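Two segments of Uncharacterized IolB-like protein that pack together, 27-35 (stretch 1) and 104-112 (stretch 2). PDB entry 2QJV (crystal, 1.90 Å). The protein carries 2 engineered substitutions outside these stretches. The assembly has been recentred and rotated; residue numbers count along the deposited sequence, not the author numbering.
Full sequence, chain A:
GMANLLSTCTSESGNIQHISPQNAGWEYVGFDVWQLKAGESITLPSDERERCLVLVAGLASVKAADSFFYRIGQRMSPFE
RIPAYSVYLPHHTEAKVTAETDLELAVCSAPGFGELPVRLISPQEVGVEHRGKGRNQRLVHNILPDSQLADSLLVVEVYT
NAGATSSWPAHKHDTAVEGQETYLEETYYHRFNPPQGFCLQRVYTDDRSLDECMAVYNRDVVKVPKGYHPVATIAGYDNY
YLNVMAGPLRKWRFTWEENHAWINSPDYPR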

ATOM      1  N   GLU A  27     -20.026  12.500  -5.925  1.00 35.66           N
ATOM      2  CA  GLU A  27     -21.410  13.004  -5.826  1.00 35.74           C
ATOM      3  C   GLU A  27     -22.288  13.094  -7.052  1.00 34.81           C
ATOM      4  O   GLU A  27     -23.513  13.107  -6.918  1.00 35.34           O
ATOM      5  CB  GLU A  27     -21.309  14.402  -5.204  1.00 31.38           C
ATOM      6  CG  GLU A  27     -20.828  14.363  -3.785  1.00 31.60           C
ATOM      7  CD  GLU A  27     -20.444  15.726  -3.230  1.00 38.01           C
ATOM      8  OE1 GLU A  27     -21.265  16.647  -3.352  1.00 38.50           O
ATOM      9  OE2 GLU A  27     -19.332  15.882  -2.649  1.00 34.16           O
ATOM     10  N   TYR A  28     -21.705  13.134  -8.247  1.00 35.35           N
ATOM     11  CA  TYR A  28     -22.486  13.407  -9.455  1.00 35.56           C
ATOM     12  C   TYR A  28     -22.433  12.370 -10.575  1.00 36.70           C
ATOM     13  O   TYR A  28     -23.461  11.865 -11.014  1.00 37.64           O
ATOM     14  CB  TYR A  28     -22.055  14.777 -10.066  1.00 36.54           C
ATOM     15  CG  TYR A  28     -22.236  15.953  -9.103  1.00 32.87           C
ATOM     16  CD1 TYR A  28     -21.264  16.275  -8.165  1.00 30.79           C
ATOM     17  CD2 TYR A  28     -23.413  16.711  -9.112  1.00 40.11           C
ATOM     18  CE1 TYR A  28     -21.437  17.322  -7.260  1.00 31.10           C
ATOM     19  CE2 TYR A  28     -23.587  17.764  -8.235  1.00 36.97           C
ATOM     20  CZ  TYR A  28     -22.601  18.061  -7.321  1.00 34.60           C
ATOM     21  OH  TYR A  28     -22.800  19.075  -6.434  1.00 32.93           O
ATOM     22  N   VAL A  29     -21.237  12.099 -11.070  1.00 36.51           N
ATOM     23  CA  VAL A  29     -21.078  11.306 -12.297  1.00 35.76           C
ATOM     24  C   VAL A  29     -21.324   9.779 -12.144  1.00 34.56           C
ATOM     25  O   VAL A  29     -20.820   9.102 -11.242  1.00 35.37           O
ATOM     26  CB  VAL A  29     -19.690  11.568 -12.975  1.00 36.42           C
ATOM     27  CG1 VAL A  29     -19.455  10.638 -14.207  1.00 34.42           C
ATOM     28  CG2 VAL A  29     -19.559  13.020 -13.418  1.00 32.75           C
ATOM     29  N   GLY A  30     -22.126   9.293 -13.065  1.00 36.67           N
ATOM     30  CA  GLY A  30     -22.325   7.875 -13.279  1.00 35.46           C
ATOM     31  C   GLY A  30     -21.929   7.578 -14.719  1.00 35.65           C
ATOM     32  O   GLY A  30     -22.119   8.399 -15.635  1.00 36.58           O
ATOM     33  N   PHE A  31     -21.322   6.410 -14.922  1.00 38.17           N
ATOM     34  CA  PHE A  31     -20.950   5.980 -16.241  1.00 38.24           C
ATOM     35  C   PHE A  31     -21.122   4.446 -16.369  1.00 36.79           C
ATOM     36  O   PHE A  31     -20.486   3.677 -15.673  1.00 36.25           O
ATOM     37  CB  PHE A  31     -19.495   6.412 -16.571  1.00 38.18           C
ATOM     38  CG  PHE A  31     -19.063   6.005 -17.944  1.00 38.30           C
ATOM     39  CD1 PHE A  31     -19.573   6.650 -19.057  1.00 39.00           C
ATOM     40  CD2 PHE A  31     -18.190   4.940 -18.130  1.00 37.30           C
ATOM     41  CE1 PHE A  31     -19.189   6.250 -20.322  1.00 38.33           C
ATOM     42  CE2 PHE A  31     -17.834   4.535 -19.388  1.00 36.39           C
ATOM     43  CZ  PHE A  31     -18.349   5.193 -20.475  1.00 35.98           C
ATOM     44  N   ASP A  32     -21.912   4.033 -17.349  1.00 35.27           N
ATOM     45  CA  ASP A  32     -22.146   2.645 -17.644  1.00 37.86           C
ATOM     46  C   ASP A  32     -21.864   2.306 -19.093  1.00 36.25           C
ATOM     47  O   ASP A  32     -22.109   3.108 -19.985  1.00 39.19           O
ATOM     48  CB  ASP A  32     -23.602   2.272 -17.374  1.00 36.98           C
ATOM     49  CG  ASP A  32     -23.919   2.175 -15.887  1.00 40.05           C
ATOM     50  OD1 ASP A  32     -23.680   1.094 -15.317  1.00 39.27           O
ATOM     51  OD2 ASP A  32     -24.381   3.174 -15.281  1.00 45.04           O
ATOM     52  N   VAL A  33     -21.341   1.106 -19.309  1.00 36.68           N
ATOM     53  CA  VAL A  33     -21.177   0.587 -20.665  1.00 37.20           C
ATOM     54  C   VAL A  33     -21.887  -0.768 -20.718  1.00 37.50           C
ATOM     55  O   VAL A  33     -21.801  -1.592 -19.791  1.00 35.99           O
ATOM     56  CB  VAL A  33     -19.680   0.489 -21.132  1.00 37.27           C
ATOM     57  CG1 VAL A  33     -19.580  -0.201 -22.528  1.00 35.73           C
ATOM     58  CG2 VAL A  33     -18.986   1.862 -21.151  1.00 34.85           C
ATOM     59  N   TRP A  34     -22.600  -0.964 -21.823  1.00 36.25           N
ATOM     60  CA  TRP A  34     -23.328  -2.155 -22.114  1.00 36.77           C
ATOM     61  C   TRP A  34     -22.845  -2.696 -23.448  1.00 35.47           C
ATOM     62  O   TRP A  34     -22.783  -1.963 -24.417  1.00 38.35           O
ATOM     63  CB  TRP A  34     -24.843  -1.885 -22.145  1.00 37.72           C
ATOM     64  CG  TRP A  34     -25.458  -1.596 -20.805  1.00 38.05           C
ATOM     65  CD1 TRP A  34     -25.597  -0.373 -20.208  1.00 37.17           C
ATOM     66  CD2 TRP A  34     -26.070  -2.538 -19.930  1.00 37.34           C
ATOM     67  NE1 TRP A  34     -26.217  -0.505 -19.020  1.00 40.46           N
ATOM     68  CE2 TRP A  34     -26.527  -1.820 -18.810  1.00 38.55           C
ATOM     69  CE3 TRP A  34     -26.262  -3.914 -19.981  1.00 38.27           C
ATOM     70  CZ2 TRP A  34     -27.166  -2.430 -17.729  1.00 41.92           C
ATOM     71  CZ3 TRP A  34     -26.923  -4.533 -18.902  1.00 41.72           C
ATOM     72  CH2 TRP A  34     -27.354  -3.779 -17.792  1.00 40.24           C
ATOM     73  N   GLN A  35     -22.436  -3.975 -23.454  1.00 37.05           N
ATOM     74  CA  GLN A  35     -22.034  -4.661 -24.669  1.00 37.55           C
ATOM     75  C   GLN A  35     -23.145  -5.657 -24.989  1.00 36.69           C
ATOM     76  O   GLN A  35     -23.319  -6.704 -24.321  1.00 35.33           O
ATOM     77  CB  GLN A  35     -20.647  -5.288 -24.481  1.00 38.45           C
ATOM     78  CG  GLN A  35     -19.921  -5.712 -25.725  1.00 49.97           C
ATOM     79  CD  GLN A  35     -19.549  -4.555 -26.661  1.00 43.51           C
ATOM     80  OE1 GLN A  35     -18.679  -3.706 -26.353  1.00 53.87           O
ATOM     81  NE2 GLN A  35     -20.163  -4.570 -27.835  1.00 50.73           N
ATOM     82  N   GLU A 104     -22.153  -1.365 -28.664  1.00 35.57           N
ATOM     83  CA  GLU A 104     -21.380  -0.869 -27.522  1.00 36.23           C
ATOM     84  C   GLU A 104     -22.018   0.444 -27.140  1.00 36.84           C
ATOM     85  O   GLU A 104     -21.888   1.452 -27.845  1.00 36.83           O
ATOM     86  CB  GLU A 104     -19.908  -0.671 -27.838  1.00 34.73           C
ATOM     87  CG  GLU A 104     -19.005  -0.293 -26.670  1.00 39.06           C
ATOM     88  CD  GLU A 104     -17.573  -0.015 -27.182  1.00 42.33           C
ATOM     89  OE1 GLU A 104     -17.311  -0.203 -28.417  1.00 45.65           O
ATOM     90  OE2 GLU A 104     -16.740   0.426 -26.377  1.00 41.03           O
ATOM     91  N   LEU A 105     -22.762   0.404 -26.032  1.00 37.22           N
ATOM     92  CA  LEU A 105     -23.535   1.553 -25.561  1.00 36.72           C
ATOM     93  C   LEU A 105     -23.003   2.132 -24.277  1.00 37.15           C
ATOM     94  O   LEU A 105     -22.871   1.408 -23.283  1.00 37.47           O
ATOM     95  CB  LEU A 105     -25.015   1.155 -25.339  1.00 36.76           C
ATOM     96  CG  LEU A 105     -26.000   2.224 -24.820  1.00 38.70           C
ATOM     97  CD1 LEU A 105     -26.365   3.247 -25.907  1.00 37.78           C
ATOM     98  CD2 LEU A 105     -27.231   1.495 -24.241  1.00 40.95           C
ATOM     99  N   ALA A 106     -22.762   3.446 -24.284  1.00 38.77           N
ATOM    100  CA  ALA A 106     -22.353   4.194 -23.086  1.00 38.22           C
ATOM    101  C   ALA A 106     -23.578   4.940 -22.550  1.00 39.52           C
ATOM    102  O   ALA A 106     -24.329   5.563 -23.320  1.00 41.44           O
ATOM    103  CB  ALA A 106     -21.168   5.151 -23.357  1.00 35.42           C
ATOM    104  N   VAL A 107     -23.842   4.779 -21.253  1.00 39.67           N
ATOM    105  CA  VAL A 107     -24.924   5.504 -20.550  1.00 40.18           C
ATOM    106  C   VAL A 107     -24.225   6.455 -19.552  1.00 37.88           C
ATOM    107  O   VAL A 107     -23.652   6.038 -18.522  1.00 39.46           O
ATOM    108  CB  VAL A 107     -25.963   4.578 -19.892  1.00 41.72           C
ATOM    109  CG1 VAL A 107     -27.129   5.400 -19.284  1.00 38.08           C
ATOM    110  CG2 VAL A 107     -26.511   3.526 -20.919  1.00 41.97           C
ATOM    111  N   CYS A 108     -24.243   7.739 -19.889  1.00 39.09           N
ATOM    112  CA  CYS A 108     -23.624   8.792 -19.078  1.00 39.89           C
ATOM    113  C   CYS A 108     -24.710   9.382 -18.202  1.00 40.73           C
ATOM    114  O   CYS A 108     -25.758   9.755 -18.726  1.00 42.20           O
ATOM    115  CB  CYS A 108     -23.006   9.887 -19.970  1.00 40.57           C
ATOM    116  SG  CYS A 108     -21.990   9.280 -21.335  1.00 43.43           S
ATOM    117  N   SER A 109     -24.504   9.449 -16.880  1.00 39.42           N
ATOM    118  CA  SER A 109     -25.545   9.960 -16.007  1.00 36.74           C
ATOM    119  C   SER A 109     -25.069  10.981 -14.980  1.00 36.09           C
ATOM    120  O   SER A 109     -23.919  10.977 -14.581  1.00 36.94           O
ATOM    121  CB  SER A 109     -26.261   8.791 -15.289  1.00 36.27           C
ATOM    122  OG  SER A 109     -25.381   8.060 -14.458  1.00 37.02           O
ATOM    123  N   ALA A 110     -25.998  11.842 -14.568  1.00 36.86           N
ATOM    124  CA  ALA A 110     -25.761  12.884 -13.566  1.00 36.29           C
ATOM    125  C   ALA A 110     -27.098  13.332 -13.006  1.00 37.85           C
ATOM    126  O   ALA A 110     -28.155  12.972 -13.557  1.00 37.44           O
ATOM    127  CB  ALA A 110     -24.943  14.080 -14.139  1.00 36.51           C
ATOM    128  N   PRO A 111     -27.081  14.095 -11.905  1.00 38.69           N
ATOM    129  CA  PRO A 111     -28.368  14.557 -11.374  1.00 39.07           C
ATOM    130  C   PRO A 111     -29.197  15.379 -12.378  1.00 39.02           C
ATOM    131  O   PRO A 111     -28.668  16.204 -13.144  1.00 39.29           O
ATOM    132  CB  PRO A 111     -27.973  15.379 -10.133  1.00 38.43           C
ATOM    133  CG  PRO A 111     -26.651  14.790  -9.721  1.00 38.68           C
ATOM    134  CD  PRO A 111     -25.961  14.492 -11.028  1.00 39.74           C
ATOM    135  N   GLY A 112     -30.496  15.062 -12.398  1.00 37.99           N
ATOM    136  CA  GLY A 112     -31.451  15.733 -13.231  1.00 39.66           C
ATOM    137  C   GLY A 112     -32.538  16.414 -12.430  1.00 39.11           C
ATOM    138  O   GLY A 112     -33.049  15.873 -11.465  1.00 40.19           O
TER
HETATM  139  O   HOH W   1     -24.739   5.825 -16.038  1.00 21.80           O

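Six backbone hydrogen bonds hold these two antiparallel strands together, and they come in reciprocal pairs. Gly30 N donates to Ser109 O and Ser109 N to Gly30 O, both at 2.9 Å. Asp32 N reaches Val107 O at 2.9 Å, while Val107 N returns to Asp32 O at 2.7 Å. Trp34 N lies 2.8 Å from Leu105 O, and Leu105 N 2.9 Å from Trp34 O. All are close to linear, as expected where extended backbones face each other squarely. Between these pairs, the carbonyls also receive CA-H groups; the shortest such contact is Val33 CA to Leu105 O, 3.2 Å.

A water extends the polar network on the face carrying Asp32, Val107 and Ser109. It donates to Asp32 OD2 at 2.8 Å and to Val107 O at 2.7 Å, and accepts from Ser109 OG at 2.8 Å. The carboxylate and the hydroxyl suit this place because one offers an acceptor and the other a donor. Glycine suits position 30 for a steric reason: an ideal CB built on Gly30 would lie about 2.3 Å from Ser109 OG, a clash.

Farther along the same face, Trp34 packs by its ring atom CD1 against Val107 CG2 at 4.1 Å, the branched valine offering a methyl to the broad indole.

On the other face, Phe31 spans two neighbours. Its CE1 is 3.8 Å from Ala106 CB, where the small methyl leaves room for the ring, and its CD1 is 4.2 Å from Cys108 SG, which sits at the ring edge. Toward the end of this face, the CG of Glu104 lies 4.2 Å from Val33 CG1, an aliphatic contact; the same CG is 3.4 Å from Gln35 OE1, a close approach of carbon to a polar oxygen.

Beyond the paired strand residues, Tyr28 CD2 meets Pro111 CG at 3.8 Å, an apolar contact between two rings that closes this end.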